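PDB 3VWA: cytoplasmic export protein 1 from Saccharomyces cerevisiae, which binds tRNA as a component of the nuclear tRNA export machinery and may deliver aminoacylated tRNAs from export receptors to the translation machinery. Local coordinates for residues 482-487 against 520-525; 489-494 against 498-503; 61-66 against 74-79; 24-29 against 53-58. All coordinates share one frame; numbering follows the deposited sequence.

Contact 1 (482-487 against 520-525)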
loop_
_atom_site.group_PDB
_atom_site.type_symbol
_atom_site.label_atom_id
_atom_site.label_comp_id
_atom_site.label_asym_id
_atom_site.label_seq_id
_atom_site.Cartn_x
_atom_site.Cartn_y
_atom_site.Cartn_z
ATOM N N TYR A 482 -4.237 11.294 -39.604
ATOM C CA TYR A 482 -4.370 11.886 -38.265
ATOM C C TYR A 482 -3.002 12.300 -37.687
ATOM O O TYR A 482 -2.797 13.415 -37.196
ATOM C CB TYR A 482 -5.037 10.881 -37.313
ATOM C CG TYR A 482 -5.120 11.357 -35.869
ATOM C CD1 TYR A 482 -6.018 12.377 -35.506
ATOM C CD2 TYR A 482 -4.311 10.787 -34.860
ATOM C CE1 TYR A 482 -6.110 12.820 -34.199
ATOM C CE2 TYR A 482 -4.389 11.232 -33.531
ATOM C CZ TYR A 482 -5.295 12.253 -33.212
ATOM O OH TYR A 482 -5.428 12.722 -31.926
ATOM N N GLY A 483 -2.073 11.358 -37.723
ATOM C CA GLY A 483 -0.746 11.622 -37.220
ATOM C C GLY A 483 -0.055 12.685 -38.018
ATOM O O GLY A 483 0.786 13.402 -37.481
ATOM N N LEU A 484 -0.390 12.813 -39.302
ATOM C CA LEU A 484 0.178 13.920 -40.127
ATOM C C LEU A 484 -0.391 15.261 -39.734
ATOM O O LEU A 484 0.318 16.291 -39.755
ATOM C CB LEU A 484 -0.043 13.657 -41.615
ATOM C CG LEU A 484 0.874 12.618 -42.281
ATOM C CD1 LEU A 484 0.234 11.941 -43.486
ATOM C CD2 LEU A 484 2.089 13.405 -42.746
ATOM N N GLU A 485 -1.676 15.274 -39.361
ATOM C CA GLU A 485 -2.278 16.532 -38.902
ATOM C C GLU A 485 -1.591 16.981 -37.612
ATOM O O GLU A 485 -1.158 18.129 -37.477
ATOM C CB GLU A 485 -3.787 16.361 -38.675
ATOM C CG GLU A 485 -4.522 17.619 -38.210
ATOM C CD GLU A 485 -5.920 17.265 -37.710
ATOM O OE1 GLU A 485 -6.654 16.543 -38.407
ATOM O OE2 GLU A 485 -6.280 17.671 -36.606
ATOM N N LYS A 486 -1.464 16.050 -36.674
ATOM C CA LYS A 486 -0.784 16.361 -35.442
ATOM C C LYS A 486 0.709 16.608 -35.626
ATOM O O LYS A 486 1.297 17.170 -34.762
ATOM C CB LYS A 486 -0.998 15.284 -34.372
ATOM C CG LYS A 486 -2.453 14.898 -34.110
ATOM C CD LYS A 486 -3.267 16.045 -33.518
ATOM C CE LYS A 486 -4.423 15.496 -32.684
ATOM N NZ LYS A 486 -5.420 16.561 -32.427
ATOM N N SER A 487 1.313 16.207 -36.728
ATOM C CA SER A 487 2.783 16.298 -36.837
ATOM C C SER A 487 3.277 17.508 -37.529
ATOM O O SER A 487 4.493 17.678 -37.678
ATOM C CB SER A 487 3.314 15.110 -37.607
ATOM O OG SER A 487 3.230 14.013 -36.734
ATOM N N LYS A 520 -7.548 15.943 -48.410
ATOM C CA LYS A 520 -7.619 17.264 -49.043
ATOM C C LYS A 520 -7.481 18.388 -47.992
ATOM O O LYS A 520 -6.774 19.372 -48.201
ATOM C CB LYS A 520 -8.905 17.437 -49.870
ATOM C CG LYS A 520 -8.978 18.801 -50.545
ATOM C CD LYS A 520 -9.950 18.828 -51.725
ATOM C CE LYS A 520 -11.178 19.645 -51.380
ATOM N NZ LYS A 520 -10.852 21.090 -51.287
ATOM N N ILE A 521 -8.114 18.195 -46.844
ATOM C CA ILE A 521 -8.140 19.223 -45.830
ATOM C C ILE A 521 -6.743 19.313 -45.205
ATOM O O ILE A 521 -6.240 20.363 -44.947
ATOM C CB ILE A 521 -9.251 18.941 -44.796
ATOM C CG1 ILE A 521 -10.651 19.021 -45.443
ATOM C CG2 ILE A 521 -9.169 19.938 -43.654
ATOM C CD1 ILE A 521 -11.807 18.500 -44.544
ATOM N N LEU A 522 -6.112 18.171 -45.013
ATOM C CA LEU A 522 -4.781 18.086 -44.466
ATOM C C LEU A 522 -3.765 18.726 -45.380
ATOM O O LEU A 522 -2.954 19.559 -44.974
ATOM C CB LEU A 522 -4.488 16.599 -44.357
ATOM C CG LEU A 522 -3.554 16.022 -43.297
ATOM C CD1 LEU A 522 -2.601 15.028 -43.951
ATOM C CD2 LEU A 522 -2.896 16.991 -42.318
ATOM N N PHE A 523 -3.810 18.318 -46.644
ATOM C CA PHE A 523 -2.986 18.877 -47.686
ATOM C C PHE A 523 -3.008 20.395 -47.735
ATOM O O PHE A 523 -1.942 21.041 -47.856
ATOM C CB PHE A 523 -3.508 18.332 -49.019
ATOM C CG PHE A 523 -2.565 18.519 -50.178
ATOM C CD1 PHE A 523 -1.221 18.114 -50.087
ATOM C CD2 PHE A 523 -3.015 19.067 -51.386
ATOM C CE1 PHE A 523 -0.346 18.267 -51.174
ATOM C CE2 PHE A 523 -2.151 19.212 -52.471
ATOM C CZ PHE A 523 -0.806 18.781 -52.380
ATOM N N GLU A 524 -4.209 20.978 -47.700
ATOM C CA GLU A 524 -4.328 22.456 -47.764
ATOM C C GLU A 524 -3.645 23.103 -46.593
ATOM O O GLU A 524 -2.991 24.140 -46.717
ATOM C CB GLU A 524 -5.789 22.937 -47.678
ATOM C CG GLU A 524 -6.769 22.174 -48.506
ATOM C CD GLU A 524 -7.028 22.807 -49.837
ATOM O OE1 GLU A 524 -8.211 22.769 -50.282
ATOM O OE2 GLU A 524 -6.054 23.327 -50.430
ATOM N N GLU A 525 -3.838 22.517 -45.424
ATOM C CA GLU A 525 -3.210 23.093 -44.245
ATOM C C GLU A 525 -1.648 23.050 -44.381
ATOM O O GLU A 525 -0.951 23.996 -43.994
ATOM C CB GLU A 525 -3.747 22.367 -43.004
ATOM C CG GLU A 525 -3.043 22.752 -41.699
ATOM C CD GLU A 525 -3.472 21.905 -40.510
ATOM O OE1 GLU A 525 -2.881 22.149 -39.422
ATOM O OE2 GLU A 525 -4.400 21.031 -40.642
HETATM O O HOH W 1 -2.514 20.344 -37.517
#

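Contact 2 (489-494 against 498-503)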
loop_
_atom_site.group_PDB
_atom_site.type_symbol
_atom_site.label_atom_id
_atom_site.label_comp_id
_atom_site.label_asym_id
_atom_site.label_seq_id
_atom_site.Cartn_x
_atom_site.Cartn_y
_atom_site.Cartn_z
ATOM N N GLU A 489 3.561 20.550 -36.818
ATOM C CA GLU A 489 4.546 21.354 -36.092
ATOM C C GLU A 489 5.934 20.733 -36.027
ATOM O O GLU A 489 6.881 21.429 -35.649
ATOM C CB GLU A 489 4.102 21.638 -34.657
ATOM C CG GLU A 489 2.717 21.181 -34.319
ATOM C CD GLU A 489 2.237 21.838 -33.050
ATOM O OE1 GLU A 489 1.910 21.052 -32.113
ATOM O OE2 GLU A 489 2.253 23.119 -32.995
ATOM N N LEU A 490 6.058 19.442 -36.372
ATOM C CA LEU A 490 7.397 18.784 -36.346
ATOM C C LEU A 490 8.113 18.825 -37.699
ATOM O O LEU A 490 9.263 18.372 -37.815
ATOM C CB LEU A 490 7.289 17.336 -35.895
ATOM C CG LEU A 490 6.478 17.047 -34.632
ATOM C CD1 LEU A 490 6.319 15.556 -34.397
ATOM C CD2 LEU A 490 7.122 17.724 -33.413
ATOM N N PHE A 491 7.416 19.343 -38.715
ATOM C CA PHE A 491 7.989 19.533 -40.050
ATOM C C PHE A 491 8.136 21.010 -40.374
ATOM O O PHE A 491 7.099 21.793 -40.480
ATOM C CB PHE A 491 7.108 18.872 -41.128
ATOM C CG PHE A 491 6.849 17.414 -40.886
ATOM C CD1 PHE A 491 7.890 16.519 -40.771
ATOM C CD2 PHE A 491 5.549 16.939 -40.817
ATOM C CE1 PHE A 491 7.632 15.170 -40.542
ATOM C CE2 PHE A 491 5.280 15.586 -40.637
ATOM C CZ PHE A 491 6.325 14.699 -40.486
ATOM N N ASP A 492 9.392 21.431 -40.523
ATOM C CA ASP A 492 9.634 22.792 -41.013
ATOM C C ASP A 492 9.323 22.829 -42.529
ATOM O O ASP A 492 9.063 21.778 -43.149
ATOM C CB ASP A 492 11.069 23.233 -40.772
ATOM C CG ASP A 492 12.074 22.319 -41.468
ATOM O OD1 ASP A 492 11.709 21.599 -42.425
ATOM O OD2 ASP A 492 13.252 22.348 -41.108
ATOM N N VAL A 493 9.316 24.023 -43.121
ATOM C CA VAL A 493 8.749 24.153 -44.460
ATOM C C VAL A 493 9.655 23.514 -45.442
ATOM O O VAL A 493 9.229 23.076 -46.486
ATOM C CB VAL A 493 8.447 25.606 -44.923
ATOM C CG1 VAL A 493 7.131 26.111 -44.329
ATOM C CG2 VAL A 493 9.628 26.538 -44.632
ATOM N N ASN A 494 10.928 23.496 -45.115
ATOM C CA ASN A 494 11.856 22.797 -45.935
ATOM C C ASN A 494 11.548 21.299 -46.094
ATOM O O ASN A 494 11.627 20.743 -47.170
ATOM C CB ASN A 494 13.225 22.960 -45.332
ATOM C CG ASN A 494 14.273 22.934 -46.377
ATOM O OD1 ASN A 494 14.887 21.894 -46.635
ATOM N ND2 ASN A 494 14.438 24.071 -47.054
ATOM N N ASN A 498 10.504 19.399 -49.404
ATOM C CA ASN A 498 11.458 18.366 -49.840
ATOM C C ASN A 498 10.728 17.037 -49.899
ATOM O O ASN A 498 11.159 16.157 -50.606
ATOM C CB ASN A 498 12.565 18.104 -48.773
ATOM C CG ASN A 498 13.790 19.022 -48.889
ATOM O OD1 ASN A 498 13.688 20.259 -49.081
ATOM N ND2 ASN A 498 14.987 18.402 -48.745
ATOM N N LYS A 499 9.707 16.844 -49.061
ATOM C CA LYS A 499 9.314 15.467 -48.739
ATOM C C LYS A 499 7.858 15.216 -48.374
ATOM O O LYS A 499 7.207 14.356 -48.948
ATOM C CB LYS A 499 10.203 14.982 -47.575
ATOM C CG LYS A 499 9.927 13.554 -47.117
ATOM C CD LYS A 499 10.911 13.170 -46.025
ATOM C CE LYS A 499 12.319 12.989 -46.605
ATOM N NZ LYS A 499 12.965 11.835 -45.923
ATOM N N ILE A 500 7.337 15.944 -47.388
ATOM C CA ILE A 500 5.986 15.626 -46.822
ATOM C C ILE A 500 4.808 15.828 -47.810
ATOM O O ILE A 500 3.783 15.067 -47.760
ATOM C CB ILE A 500 5.751 16.438 -45.503
ATOM C CG1 ILE A 500 6.948 16.293 -44.549
ATOM C CG2 ILE A 500 4.517 15.988 -44.788
ATOM C CD1 ILE A 500 7.319 14.849 -44.298
ATOM N N LEU A 501 4.920 16.812 -48.719
ATOM C CA LEU A 501 3.822 17.031 -49.705
ATOM C C LEU A 501 3.431 15.790 -50.478
ATOM O O LEU A 501 2.253 15.518 -50.605
ATOM C CB LEU A 501 4.127 18.138 -50.707
ATOM C CG LEU A 501 4.400 19.525 -50.123
ATOM C CD1 LEU A 501 4.668 20.480 -51.273
ATOM C CD2 LEU A 501 3.202 19.996 -49.275
ATOM N N THR A 502 4.431 15.057 -50.972
ATOM C CA THR A 502 4.244 13.818 -51.685
ATOM C C THR A 502 3.987 12.577 -50.816
ATOM O O THR A 502 3.649 11.506 -51.342
ATOM C CB THR A 502 5.404 13.568 -52.686
ATOM O OG1 THR A 502 6.673 13.785 -52.052
ATOM C CG2 THR A 502 5.323 14.498 -53.837
ATOM N N VAL A 503 4.170 12.690 -49.493
ATOM C CA VAL A 503 3.630 11.694 -48.551
ATOM C C VAL A 503 2.107 11.903 -48.402
ATOM O O VAL A 503 1.345 10.950 -48.359
ATOM C CB VAL A 503 4.254 11.801 -47.135
ATOM C CG1 VAL A 503 3.470 10.895 -46.183
ATOM C CG2 VAL A 503 5.769 11.471 -47.133
#

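Contact 3 (61-66 against 74-79)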
loop_
_atom_site.group_PDB
_atom_site.type_symbol
_atom_site.label_atom_id
_atom_site.label_comp_id
_atom_site.label_asym_id
_atom_site.label_seq_id
_atom_site.Cartn_x
_atom_site.Cartn_y
_atom_site.Cartn_z
ATOM N N LYS A 61 7.227 -4.076 35.630
ATOM C CA LYS A 61 6.237 -4.905 34.926
ATOM C C LYS A 61 6.579 -5.113 33.440
ATOM O O LYS A 61 6.476 -6.191 32.918
ATOM C CB LYS A 61 4.841 -4.347 35.136
ATOM C CG LYS A 61 4.414 -4.378 36.596
ATOM C CD LYS A 61 4.607 -5.781 37.195
ATOM C CE LYS A 61 4.022 -5.946 38.594
ATOM N NZ LYS A 61 5.011 -5.567 39.647
ATOM N N SER A 62 7.040 -4.073 32.778
ATOM C CA SER A 62 7.582 -4.219 31.426
ATOM C C SER A 62 8.616 -5.340 31.354
ATOM O O SER A 62 8.526 -6.193 30.479
ATOM C CB SER A 62 8.227 -2.925 30.996
ATOM O OG SER A 62 7.222 -1.955 30.940
ATOM N N LYS A 63 9.579 -5.323 32.277
ATOM C CA LYS A 63 10.641 -6.319 32.314
ATOM C C LYS A 63 10.084 -7.711 32.531
ATOM O O LYS A 63 10.504 -8.641 31.868
ATOM C CB LYS A 63 11.697 -5.997 33.396
ATOM C CG LYS A 63 12.957 -5.285 32.900
ATOM C CD LYS A 63 14.099 -5.381 33.928
ATOM C CE LYS A 63 14.913 -6.668 33.747
ATOM N NZ LYS A 63 15.803 -6.988 34.914
ATOM N N ILE A 64 9.123 -7.853 33.429
ATOM C CA ILE A 64 8.700 -9.199 33.838
ATOM C C ILE A 64 7.455 -9.756 33.158
ATOM O O ILE A 64 7.242 -10.976 33.171
ATOM C CB ILE A 64 8.478 -9.289 35.366
ATOM C CG1 ILE A 64 7.492 -8.201 35.821
ATOM C CG2 ILE A 64 9.814 -9.206 36.105
ATOM C CD1 ILE A 64 6.843 -8.512 37.146
ATOM N N LEU A 65 6.588 -8.895 32.631
ATOM C CA LEU A 65 5.329 -9.423 32.082
ATOM C C LEU A 65 5.464 -9.829 30.609
ATOM O O LEU A 65 5.914 -9.037 29.786
ATOM C CB LEU A 65 4.175 -8.439 32.260
ATOM C CG LEU A 65 3.762 -7.949 33.637
ATOM C CD1 LEU A 65 2.550 -7.039 33.468
ATOM C CD2 LEU A 65 3.457 -9.093 34.574
ATOM N N LYS A 66 5.116 -11.073 30.306
ATOM C CA LYS A 66 5.220 -11.625 28.955
ATOM C C LYS A 66 3.807 -11.898 28.496
ATOM O O LYS A 66 3.313 -13.039 28.566
ATOM C CB LYS A 66 6.009 -12.950 28.940
ATOM C CG LYS A 66 7.476 -12.813 28.553
ATOM C CD LYS A 66 8.322 -12.475 29.765
ATOM C CE LYS A 66 9.767 -12.226 29.365
ATOM N NZ LYS A 66 10.314 -11.103 30.170
ATOM N N LEU A 74 11.611 -4.566 24.618
ATOM C CA LEU A 74 12.940 -5.049 24.200
ATOM C C LEU A 74 13.938 -4.867 25.320
ATOM O O LEU A 74 14.681 -5.793 25.651
ATOM C CB LEU A 74 13.413 -4.370 22.912
ATOM C CG LEU A 74 13.087 -4.905 21.499
ATOM C CD1 LEU A 74 12.105 -6.068 21.460
ATOM C CD2 LEU A 74 12.555 -3.758 20.665
ATOM N N GLU A 75 13.935 -3.692 25.939
ATOM C CA GLU A 75 14.858 -3.438 27.027
ATOM C C GLU A 75 14.369 -2.285 27.902
ATOM O O GLU A 75 13.661 -1.432 27.404
ATOM C CB GLU A 75 16.235 -3.081 26.434
ATOM C CG GLU A 75 17.396 -3.442 27.363
ATOM C CD GLU A 75 18.761 -3.075 26.806
ATOM O OE1 GLU A 75 19.716 -3.142 27.596
ATOM O OE2 GLU A 75 18.875 -2.701 25.606
ATOM N N THR A 76 14.766 -2.258 29.183
ATOM C CA THR A 76 14.490 -1.139 30.088
ATOM C C THR A 76 15.766 -0.522 30.703
ATOM O O THR A 76 16.812 -1.220 30.812
ATOM C CB THR A 76 13.513 -1.523 31.204
ATOM O OG1 THR A 76 14.132 -2.467 32.093
ATOM C CG2 THR A 76 12.241 -2.114 30.634
ATOM N N PHE A 77 15.662 0.770 31.077
ATOM C CA PHE A 77 16.737 1.567 31.736
ATOM C C PHE A 77 16.131 2.437 32.831
ATOM O O PHE A 77 15.177 3.152 32.558
ATOM C CB PHE A 77 17.390 2.506 30.732
ATOM C CG PHE A 77 17.885 1.812 29.517
ATOM C CD1 PHE A 77 19.190 1.298 29.471
ATOM C CD2 PHE A 77 17.032 1.605 28.432
ATOM C CE1 PHE A 77 19.620 0.617 28.335
ATOM C CE2 PHE A 77 17.458 0.929 27.314
ATOM C CZ PHE A 77 18.749 0.446 27.257
ATOM N N ASP A 78 16.668 2.381 34.049
ATOM C CA ASP A 78 16.120 3.179 35.170
ATOM C C ASP A 78 17.184 3.760 36.124
ATOM O O ASP A 78 16.851 4.356 37.160
ATOM C CB ASP A 78 15.066 2.379 35.967
ATOM C CG ASP A 78 15.586 1.045 36.448
ATOM O OD1 ASP A 78 16.824 0.899 36.556
ATOM O OD2 ASP A 78 14.766 0.125 36.684
ATOM N N SER A 79 18.457 3.579 35.787
ATOM C CA SER A 79 19.557 4.136 36.596
ATOM C C SER A 79 19.527 5.656 36.700
ATOM O O SER A 79 19.717 6.232 37.762
ATOM C CB SER A 79 20.883 3.703 36.002
ATOM O OG SER A 79 20.950 2.302 36.159
#

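Contact 4 (24-29 against 53-58)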
loop_
_atom_site.group_PDB
_atom_site.type_symbol
_atom_site.label_atom_id
_atom_site.label_comp_id
_atom_site.label_asym_id
_atom_site.label_seq_id
_atom_site.Cartn_x
_atom_site.Cartn_y
_atom_site.Cartn_z
ATOM N N ALA A 24 1.360 12.966 30.527
ATOM C CA ALA A 24 1.904 13.506 31.752
ATOM C C ALA A 24 3.041 12.638 32.282
ATOM O O ALA A 24 3.889 13.146 33.024
ATOM C CB ALA A 24 0.818 13.650 32.806
ATOM N N LEU A 25 3.053 11.337 31.945
ATOM C CA LEU A 25 4.091 10.437 32.486
ATOM C C LEU A 25 5.226 10.013 31.533
ATOM O O LEU A 25 6.266 9.533 31.991
ATOM C CB LEU A 25 3.471 9.201 33.076
ATOM C CG LEU A 25 2.605 9.567 34.249
ATOM C CD1 LEU A 25 1.839 8.342 34.632
ATOM C CD2 LEU A 25 3.407 10.105 35.433
ATOM N N TRP A 26 5.006 10.173 30.230
ATOM C CA TRP A 26 5.885 9.637 29.201
ATOM C C TRP A 26 5.908 10.516 27.992
ATOM O O TRP A 26 4.873 11.094 27.596
ATOM C CB TRP A 26 5.420 8.239 28.730
ATOM C CG TRP A 26 5.359 7.256 29.850
ATOM C CD1 TRP A 26 4.273 6.940 30.657
ATOM C CD2 TRP A 26 6.449 6.428 30.359
ATOM N NE1 TRP A 26 4.635 6.016 31.606
ATOM C CE2 TRP A 26 5.901 5.674 31.477
ATOM C CE3 TRP A 26 7.791 6.259 30.020
ATOM C CZ2 TRP A 26 6.673 4.794 32.210
ATOM C CZ3 TRP A 26 8.543 5.346 30.749
ATOM C CH2 TRP A 26 7.990 4.642 31.824
ATOM N N GLN A 27 7.081 10.583 27.371
ATOM C CA GLN A 27 7.199 10.984 25.957
ATOM C C GLN A 27 7.417 9.752 25.096
ATOM O O GLN A 27 8.117 8.815 25.494
ATOM C CB GLN A 27 8.368 11.928 25.752
ATOM C CG GLN A 27 8.100 13.301 26.325
ATOM C CD GLN A 27 9.338 14.146 26.262
ATOM O OE1 GLN A 27 10.374 13.806 26.861
ATOM N NE2 GLN A 27 9.259 15.248 25.520
ATOM N N CYS A 28 6.835 9.750 23.916
ATOM C CA CYS A 28 6.962 8.589 23.061
ATOM C C CYS A 28 7.676 8.994 21.772
ATOM O O CYS A 28 7.201 9.869 21.040
ATOM C CB CYS A 28 5.588 7.980 22.813
ATOM S SG CYS A 28 5.492 6.789 21.466
ATOM N N PHE A 29 8.827 8.355 21.537
ATOM C CA PHE A 29 9.736 8.712 20.443
ATOM C C PHE A 29 9.907 7.523 19.511
ATOM O O PHE A 29 10.026 6.390 20.003
ATOM C CB PHE A 29 11.152 9.074 20.986
ATOM C CG PHE A 29 11.241 10.399 21.723
ATOM C CD1 PHE A 29 11.455 11.579 21.021
ATOM C CD2 PHE A 29 11.170 10.461 23.114
ATOM C CE1 PHE A 29 11.570 12.803 21.670
ATOM C CE2 PHE A 29 11.281 11.693 23.768
ATOM C CZ PHE A 29 11.474 12.873 23.041
ATOM N N SER A 53 7.349 6.294 41.856
ATOM C CA SER A 53 6.874 4.921 42.097
ATOM C C SER A 53 6.055 4.299 40.937
ATOM O O SER A 53 6.132 3.091 40.645
ATOM C CB SER A 53 6.045 4.881 43.360
ATOM O OG SER A 53 5.702 3.540 43.605
ATOM N N LEU A 54 5.252 5.140 40.302
ATOM C CA LEU A 54 4.456 4.758 39.133
ATOM C C LEU A 54 5.404 4.348 37.979
ATOM O O LEU A 54 5.277 3.255 37.411
ATOM C CB LEU A 54 3.576 5.963 38.752
ATOM C CG LEU A 54 2.145 6.062 39.343
ATOM C CD1 LEU A 54 1.833 5.156 40.530
ATOM C CD2 LEU A 54 1.730 7.479 39.640
ATOM N N ILE A 55 6.374 5.224 37.702
ATOM C CA ILE A 55 7.408 5.017 36.694
ATOM C C ILE A 55 8.207 3.734 36.912
ATOM O O ILE A 55 8.412 2.989 35.957
ATOM C CB ILE A 55 8.409 6.181 36.607
ATOM C CG1 ILE A 55 7.715 7.521 36.353
ATOM C CG2 ILE A 55 9.430 5.872 35.522
ATOM C CD1 ILE A 55 7.104 7.660 34.952
ATOM N N LEU A 56 8.618 3.483 38.155
ATOM C CA LEU A 56 9.410 2.270 38.543
ATOM C C LEU A 56 8.617 0.955 38.466
ATOM O O LEU A 56 9.131 -0.074 38.041
ATOM C CB LEU A 56 10.004 2.447 39.967
ATOM C CG LEU A 56 11.402 3.086 40.193
ATOM C CD1 LEU A 56 12.117 3.569 38.920
ATOM C CD2 LEU A 56 11.350 4.165 41.278
ATOM N N ASN A 57 7.352 0.992 38.881
ATOM C CA ASN A 57 6.504 -0.191 38.725
ATOM C C ASN A 57 6.336 -0.505 37.236
ATOM O O ASN A 57 6.505 -1.674 36.825
ATOM C CB ASN A 57 5.156 -0.003 39.441
ATOM C CG ASN A 57 4.285 -1.251 39.392
ATOM O OD1 ASN A 57 4.697 -2.327 39.817
ATOM N ND2 ASN A 57 3.081 -1.111 38.855
ATOM N N ALA A 58 6.078 0.532 36.417
ATOM C CA ALA A 58 5.962 0.344 34.966
ATOM C C ALA A 58 7.197 -0.291 34.380
ATOM O O ALA A 58 7.071 -1.247 33.632
ATOM C CB ALA A 58 5.660 1.640 34.207
#

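Contact 1 (482-487 against 520-525)
Two helices of the C-terminal HEAT-repeat region pack side by side here through Leu484, Glu485, Leu522 and Glu525. Residues 482-487 lie on helix 474-487. Residues 520-525 lie in helix 513-536, within the second HEAT repeat. The two short axes run nearly parallel, at 21°, and come within 10.3 Å of each other. Leu522 carries the contact with both methyl branches. Its CD2 lies against the backbone of Glu485, 3.5 Å from Glu485 CA. Its CD1 turns to the neighbouring residue and stands 3.7 Å from CB of Leu484. The fork of Leu522 thus straddles two successive residues of helix 474-487. CG of Leu522 is roughly anti to the backbone N (chi1 -151°), and its CB already points at the other helix.

The polar side is looser. Glu525 reaches out in an extended chain and crosses Glu485 at about a right angle. Their carboxylates do not touch: Glu485 OE1 and Glu525 OE2 are 5.5 Å apart. A water makes the link instead. It donates to the backbone O of Glu485 and to OE1 of Glu525, at 2.6 Å each. Ile504 of helix 493-504 touches both Leu484 and Leu522 and closes the apolar side. Near-parallel packing of a helix on the next but one along the chain is what stacked HEAT repeats produce in an alpha solenoid.

Contact 2 (489-494 against 498-503)
Phe491 and Ile500 make the apolar part of this contact. The ring of Phe491 takes the end of Ile500 over one face. Ile500 CD1 sits 3.9 Å from the ring centroid and 15° off the ring normal, a CH-pi contact. CG1 of Ile500 lies over the inner side of the same ring, 3.8 Å from Phe491 CG. The two side chains cross at about a right angle. In Ile500, CG1 is anti to the carbonyl carbon (chi1 -50°), which sends the CG1-CD1 arm across the ring. With an alanine in place of Phe491, the CD1 arm of Ile500 would probably lose the surface it rests on, opening a gap between the turn and the helix.

The polar part is backbone pairing inside helix 493-504. Asn498 N donates to Asn494 O at 2.8 Å, with an N-H...O angle of 148°. The donor is tilted 25° from the carbonyl plane. A wider pi-type turn follows at 498-500. Asp492 is the N-cap of this helix, and its OD1 also bonds Thr495.

Residues 489-492 lead into helix 493-504, nearly all of which lies in the second HEAT repeat, and Phe491 folds back onto it. Tyr526 of helix 513-536 touches both Phe491 and Ile500. Phe491 also touches Ser458 and Leu461 of helix 454-469, so the ring packs where three helices of the solenoid meet.

Contact 3 (61-66 against 74-79)
Thr76 meets the alkyl chain of Lys63 and the CB of Ser62 with its two branches. Its OG1 lies against the lysine chain, 3.2 Å from Lys63 CG and 3.4 Å from Lys63 CD. These are contacts of an oxygen with methylene groups. The other branch, CG2, sits between the two residues, 4.0 Å from Lys63 CG and 4.1 Å from Ser62 CB. The torsion about CA-CB explains the placing of the two branches: OG1 falls between the backbone N and the carbonyl carbon (chi1 68°), while CG2 is anti to the carbonyl carbon.

The contact lays the C-terminal end of helix 52-64 on strand 73-77, an end strand of the N-terminal antiparallel sheet in the kinase-like domain. The backbone CA atoms of Lys63 and Thr76 are 6.8 Å apart. Just before Thr76 the strand has a classic beta bulge, where Leu74 and Glu75 both face Val87 of strand 85-89.

Lys63 runs obliquely across Thr76, and its chain bends about CG-CD (chi3 87°), the bond between the two carbons that touch OG1. The hydroxyl of Ser62 turns to its own helix and bonds the backbone O of Ala58. Val59, one turn earlier than Lys63, also touches Thr76.

Contact 4 (24-29 against 53-58)
The backbones of residues 24-29 and 53-58 stay well apart, with Leu25, just before strand 26-33, and Ile55 the nearest pair at 7.6 Å between CA atoms. Side chains fill the distance. Trp26 reaches forward with the six-membered part of its indole. Ile55 CD1 sits over one face, 3.9 Å above the ring plane and offset toward the rim. It is 4.0 Å from Trp26 CZ2. Ala58 meets the same carbon from another direction: its CB lies 3.9 Å from Trp26 CZ2, at the ring edge. One corner of the indole is therefore covered on a face by Ile55 and met at the edge by Ala58.

Ile55 CD1 also touches the backbone before the strand, 3.6 Å from Leu25 O. CG1 of Ile55 is anti to the carbonyl carbon (chi1 -56°), and the CD1 arm leads toward the strand. The Leu25 side chain packs more loosely, with its CB 4.4 Å from Ile55 CD1.

Trp26 NE1 is hydrogen-bonded to Glu150, and Phe147 meets the indole edge-to-face. A serine in place of Trp26 would probably leave Ile55 and Ala58 without their apolar cover and Glu150 without its indole donor. A helix packed on an antiparallel sheet in this way recalls the N-terminal lobe of protein kinases, consistent with the kinase-like domain of this protein.

From the N terminus, contact 4 closes first. It joins the start of strand 26-33 to helix 52-64, round a loop that includes strand 39-45. Contact 3 follows in series and brings the end of the same helix to strand 73-77. Together they fix helix 52-64 on one sheet of the kinase-like domain, with centres 12 Å apart. The chain then makes the strands from 85-89 to 153-154 and a long run of helices before the other pair. Contact 1 closes a loop from helix 474-487 to helix 513-536, and contact 2 falls within that loop. These two touch, through Leu484 and Ile500 among others. The two pairs lie on opposite sides of the chain's centre, their centres 76 to 80 Å apart.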